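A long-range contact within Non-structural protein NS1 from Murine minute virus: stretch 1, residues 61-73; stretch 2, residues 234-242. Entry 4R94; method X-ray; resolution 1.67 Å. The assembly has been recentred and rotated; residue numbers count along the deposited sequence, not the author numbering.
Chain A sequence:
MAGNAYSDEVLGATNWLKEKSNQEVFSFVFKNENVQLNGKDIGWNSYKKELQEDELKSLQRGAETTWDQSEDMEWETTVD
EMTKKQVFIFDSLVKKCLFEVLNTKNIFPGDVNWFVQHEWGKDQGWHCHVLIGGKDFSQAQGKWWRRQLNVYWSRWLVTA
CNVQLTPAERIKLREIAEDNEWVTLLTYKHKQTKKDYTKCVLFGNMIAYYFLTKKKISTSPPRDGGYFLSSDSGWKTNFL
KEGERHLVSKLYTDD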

# COMPACT_ATOMS: atom_id res chain seq x y z
N ARG A 61 -3.26 6.47 -13.08
CA ARG A 61 -4.47 6.15 -13.85
C ARG A 61 -5.04 4.78 -13.44
O ARG A 61 -6.25 4.64 -13.33
CB ARG A 61 -4.20 6.20 -15.35
CG ARG A 61 -4.16 7.63 -15.89
CD ARG A 61 -4.18 7.67 -17.41
NE ARG A 61 -2.96 7.12 -17.97
CZ ARG A 61 -1.90 7.85 -18.30
NH1 ARG A 61 -1.94 9.17 -18.16
NH2 ARG A 61 -0.81 7.26 -18.79
N GLY A 62 -4.18 3.80 -13.22
CA GLY A 62 -4.61 2.51 -12.73
C GLY A 62 -5.36 2.60 -11.40
O GLY A 62 -6.37 1.94 -11.21
N ALA A 63 -4.88 3.44 -10.49
CA ALA A 63 -5.54 3.59 -9.19
C ALA A 63 -6.93 4.21 -9.34
O ALA A 63 -7.89 3.78 -8.69
CB ALA A 63 -4.68 4.44 -8.25
N GLU A 64 -7.01 5.24 -10.18
CA GLU A 64 -8.27 5.92 -10.47
C GLU A 64 -9.30 4.95 -11.00
O GLU A 64 -10.44 4.93 -10.54
CB GLU A 64 -8.05 7.05 -11.49
CG GLU A 64 -7.24 8.21 -10.94
CD GLU A 64 -6.68 9.11 -12.05
OE1 GLU A 64 -6.76 8.73 -13.23
OE2 GLU A 64 -6.13 10.17 -11.71
N THR A 65 -8.91 4.14 -11.98
CA THR A 65 -9.87 3.24 -12.60
C THR A 65 -10.23 2.09 -11.66
O THR A 65 -11.35 1.62 -11.66
CB THR A 65 -9.32 2.72 -13.95
OG1 THR A 65 -9.28 3.83 -14.85
CG2 THR A 65 -10.23 1.66 -14.55
N THR A 66 -9.29 1.67 -10.83
CA THR A 66 -9.59 0.68 -9.81
C THR A 66 -10.64 1.21 -8.83
O THR A 66 -11.59 0.50 -8.48
CB THR A 66 -8.32 0.26 -9.05
OG1 THR A 66 -7.46 -0.45 -9.95
CG2 THR A 66 -8.65 -0.63 -7.86
N TRP A 67 -10.48 2.47 -8.41
CA TRP A 67 -11.48 3.11 -7.57
C TRP A 67 -12.83 3.17 -8.29
O TRP A 67 -13.87 2.82 -7.73
CB TRP A 67 -11.04 4.52 -7.17
CG TRP A 67 -12.10 5.27 -6.39
CD1 TRP A 67 -13.14 5.99 -6.90
CD2 TRP A 67 -12.23 5.35 -4.95
NE1 TRP A 67 -13.90 6.52 -5.88
CE2 TRP A 67 -13.36 6.14 -4.68
CE3 TRP A 67 -11.49 4.82 -3.88
CZ2 TRP A 67 -13.78 6.43 -3.38
CZ3 TRP A 67 -11.91 5.11 -2.58
CH2 TRP A 67 -13.04 5.90 -2.34
N ASP A 68 -12.80 3.62 -9.55
CA ASP A 68 -14.03 3.79 -10.31
C ASP A 68 -14.81 2.48 -10.49
O ASP A 68 -16.03 2.45 -10.38
CB ASP A 68 -13.72 4.41 -11.69
CG ASP A 68 -13.25 5.85 -11.61
OD1 ASP A 68 -13.53 6.55 -10.60
OD2 ASP A 68 -12.57 6.28 -12.57
N GLN A 69 -14.10 1.40 -10.76
CA GLN A 69 -14.75 0.14 -11.07
C GLN A 69 -15.22 -0.57 -9.79
O GLN A 69 -16.11 -1.42 -9.83
CB GLN A 69 -13.83 -0.76 -11.89
CG GLN A 69 -13.23 -0.11 -13.17
CD GLN A 69 -14.24 0.66 -14.04
OE1 GLN A 69 -15.24 0.08 -14.50
NE2 GLN A 69 -13.96 1.98 -14.30
N SER A 70 -14.62 -0.23 -8.66
CA SER A 70 -14.96 -0.90 -7.41
C SER A 70 -15.98 -0.10 -6.61
O SER A 70 -16.42 -0.51 -5.53
CB SER A 70 -13.71 -1.15 -6.56
OG SER A 70 -13.13 0.06 -6.15
N GLU A 71 -16.34 1.06 -7.15
CA GLU A 71 -17.34 1.91 -6.52
C GLU A 71 -18.71 1.28 -6.62
O GLU A 71 -19.15 0.89 -7.70
CB GLU A 71 -17.34 3.30 -7.17
CG GLU A 71 -18.27 4.28 -6.49
CD GLU A 71 -17.97 5.70 -6.88
OE1 GLU A 71 -18.04 6.01 -8.09
OE2 GLU A 71 -17.66 6.51 -5.98
N ASP A 72 -19.38 1.18 -5.48
CA ASP A 72 -20.76 0.71 -5.44
C ASP A 72 -21.68 1.92 -5.50
O ASP A 72 -21.72 2.74 -4.58
CB ASP A 72 -21.02 -0.11 -4.18
CG ASP A 72 -22.21 -1.04 -4.33
OD1 ASP A 72 -23.17 -0.66 -5.03
OD2 ASP A 72 -22.18 -2.14 -3.74
N MET A 73 -22.42 2.04 -6.60
CA MET A 73 -23.22 3.23 -6.86
C MET A 73 -24.65 3.11 -6.35
O MET A 73 -25.41 4.08 -6.39
CB MET A 73 -23.23 3.55 -8.36
CG MET A 73 -21.96 4.20 -8.85
SD MET A 73 -21.88 4.29 -10.65
CE MET A 73 -20.40 5.27 -10.85
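Stretch 2 234-242: GWKTNFLKE

How does stretch 2 approach the beginning of the helix? Stretch 1 enters as a helix already under way at Arg61, and stretch 2 lies along it without regular structure: Trp235 has positive phi and psi (47°/39°), residues 236-238 have helical phi/psi without the regular bonds, and a type I turn runs from Thr237 to Leu240, closed by Leu240 N to Thr237 O at 3.1 Å. Both segments advance the same way, so that early residues meet early ones and late meet late. At Gly62 the partner is Trp235, whose CB points sideways but whose ring end comes nearer. Its edge faces the glycine, with Trp235 CH2 4.3 Å from Gly62 CA. An ideal CB on Gly62 would lie only 3.5 Å from that CH2, so the bare backbone leaves the ring its room.

What does the middle of the helix offer? Thr65 gives little, its carbonyl O standing 4.1 Å from Phe239 CE1. Thr66, buried and with chi1 in the m well, meets three residues. Its OG1 donates to Gly62 O at 2.9 Å, one turn back, and accepts a weak hydrogen bond from Asn238 ND2 at 3.4 Å, nearly straight at 164°. The same OG1 lies at the edge of the Phe239 ring, 3.7 Å from CE1, and 3.9 Å from Trp235 CZ3, while Thr66 CG2 packs 3.2 Å from Asn238 O.

Where do the two chains come closest in register? Ser70 and Phe239 have their CA atoms 4.5 Å apart. Just before this point, the CB of Gln69 sits over one face of the Phe239 ring, 3.9 Å from the centroid and 24° off the normal, a CH-pi contact; the end of the glutamine then leads away. Ser70 keeps its own OG tied to Thr66 O at 2.8 Å, and its backbone meets the turn directly: Ser70 CA makes a CA-H...O contact with Phe239 O at 3.5 Å. Ser70 CB also lies 3.5 Å from Leu240 O.

How is the contact finished beyond the helical turns? Lys241, at the N-cap position before the next helix, reaches back along stretch 1. Its NZ gives a weak hydrogen bond to Gln69 O at 3.2 Å, and its chain passes Ser70 O (3.6 Å from Lys241 CG) and Glu71 O (3.4 Å from Lys241 CE). A water receives Glu242 N at 3.0 Å and donates to Ser70 O at 2.9 Å, bridging the backbones. Asp72 OD2 stays 4.1 Å from Lys241 CD.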

# COMPACT_ATOMS: atom_id res chain seq x y z
N GLY A 234 -2.23 -9.74 -10.00
CA GLY A 234 -3.06 -10.40 -11.00
C GLY A 234 -4.28 -9.60 -11.45
O GLY A 234 -5.12 -10.11 -12.21
N TRP A 235 -4.38 -8.35 -10.98
CA TRP A 235 -5.58 -7.52 -11.16
C TRP A 235 -6.87 -8.27 -10.81
O TRP A 235 -7.92 -8.09 -11.45
CB TRP A 235 -5.65 -6.96 -12.59
CG TRP A 235 -4.60 -5.92 -12.85
CD1 TRP A 235 -3.27 -6.14 -13.07
CD2 TRP A 235 -4.78 -4.50 -12.91
NE1 TRP A 235 -2.61 -4.95 -13.26
CE2 TRP A 235 -3.51 -3.92 -13.16
CE3 TRP A 235 -5.89 -3.65 -12.77
CZ2 TRP A 235 -3.33 -2.54 -13.28
CZ3 TRP A 235 -5.70 -2.28 -12.89
CH2 TRP A 235 -4.42 -1.74 -13.13
N LYS A 236 -6.81 -9.10 -9.76
CA LYS A 236 -7.93 -9.96 -9.38
C LYS A 236 -8.90 -9.32 -8.39
O LYS A 236 -10.12 -9.40 -8.56
CB LYS A 236 -7.40 -11.27 -8.82
CG LYS A 236 -6.63 -12.10 -9.83
CD LYS A 236 -7.57 -12.72 -10.84
CE LYS A 236 -6.80 -13.37 -11.99
NZ LYS A 236 -7.72 -13.98 -12.98
N THR A 237 -8.36 -8.68 -7.34
CA THR A 237 -9.24 -8.07 -6.35
C THR A 237 -9.57 -6.61 -6.64
O THR A 237 -10.52 -6.08 -6.08
CB THR A 237 -8.64 -8.16 -4.91
OG1 THR A 237 -7.42 -7.40 -4.84
CG2 THR A 237 -8.35 -9.60 -4.54
N ASN A 238 -8.80 -5.98 -7.55
CA ASN A 238 -8.88 -4.54 -7.80
C ASN A 238 -10.29 -4.01 -7.93
O ASN A 238 -10.67 -3.06 -7.28
CB ASN A 238 -8.15 -4.15 -9.11
CG ASN A 238 -6.67 -4.43 -9.07
OD1 ASN A 238 -6.23 -5.50 -8.67
ND2 ASN A 238 -5.88 -3.46 -9.51
N PHE A 239 -11.07 -4.63 -8.81
CA PHE A 239 -12.35 -4.05 -9.19
C PHE A 239 -13.50 -4.54 -8.34
O PHE A 239 -14.65 -4.16 -8.57
CB PHE A 239 -12.65 -4.32 -10.67
CG PHE A 239 -11.67 -3.71 -11.64
CD1 PHE A 239 -10.75 -2.73 -11.25
CD2 PHE A 239 -11.67 -4.12 -12.97
CE1 PHE A 239 -9.86 -2.19 -12.17
CE2 PHE A 239 -10.78 -3.57 -13.89
CZ PHE A 239 -9.87 -2.60 -13.49
N LEU A 240 -13.21 -5.37 -7.33
CA LEU A 240 -14.28 -5.92 -6.50
C LEU A 240 -14.91 -4.89 -5.56
O LEU A 240 -14.21 -4.16 -4.85
CB LEU A 240 -13.76 -7.10 -5.68
CG LEU A 240 -13.16 -8.27 -6.45
CD1 LEU A 240 -12.79 -9.41 -5.49
CD2 LEU A 240 -14.15 -8.76 -7.51
N LYS A 241 -16.25 -4.87 -5.53
CA LYS A 241 -17.00 -4.07 -4.57
C LYS A 241 -16.94 -4.75 -3.21
O LYS A 241 -16.60 -5.93 -3.14
CB LYS A 241 -18.44 -3.90 -5.04
CG LYS A 241 -18.55 -3.24 -6.43
CD LYS A 241 -19.97 -3.31 -6.99
CE LYS A 241 -20.12 -2.36 -8.17
NZ LYS A 241 -19.02 -2.53 -9.16
N GLU A 242 -17.27 -4.03 -2.13
CA GLU A 242 -17.13 -4.61 -0.78
C GLU A 242 -17.90 -5.92 -0.65
O GLU A 242 -17.39 -6.88 -0.09
CB GLU A 242 -17.58 -3.65 0.34
CG GLU A 242 -17.20 -4.23 1.72
CD GLU A 242 -17.76 -3.51 2.95
OE1 GLU A 242 -17.98 -2.29 2.91
OE2 GLU A 242 -17.96 -4.21 3.98
O HOH W 1 -17.47 -1.10 -2.90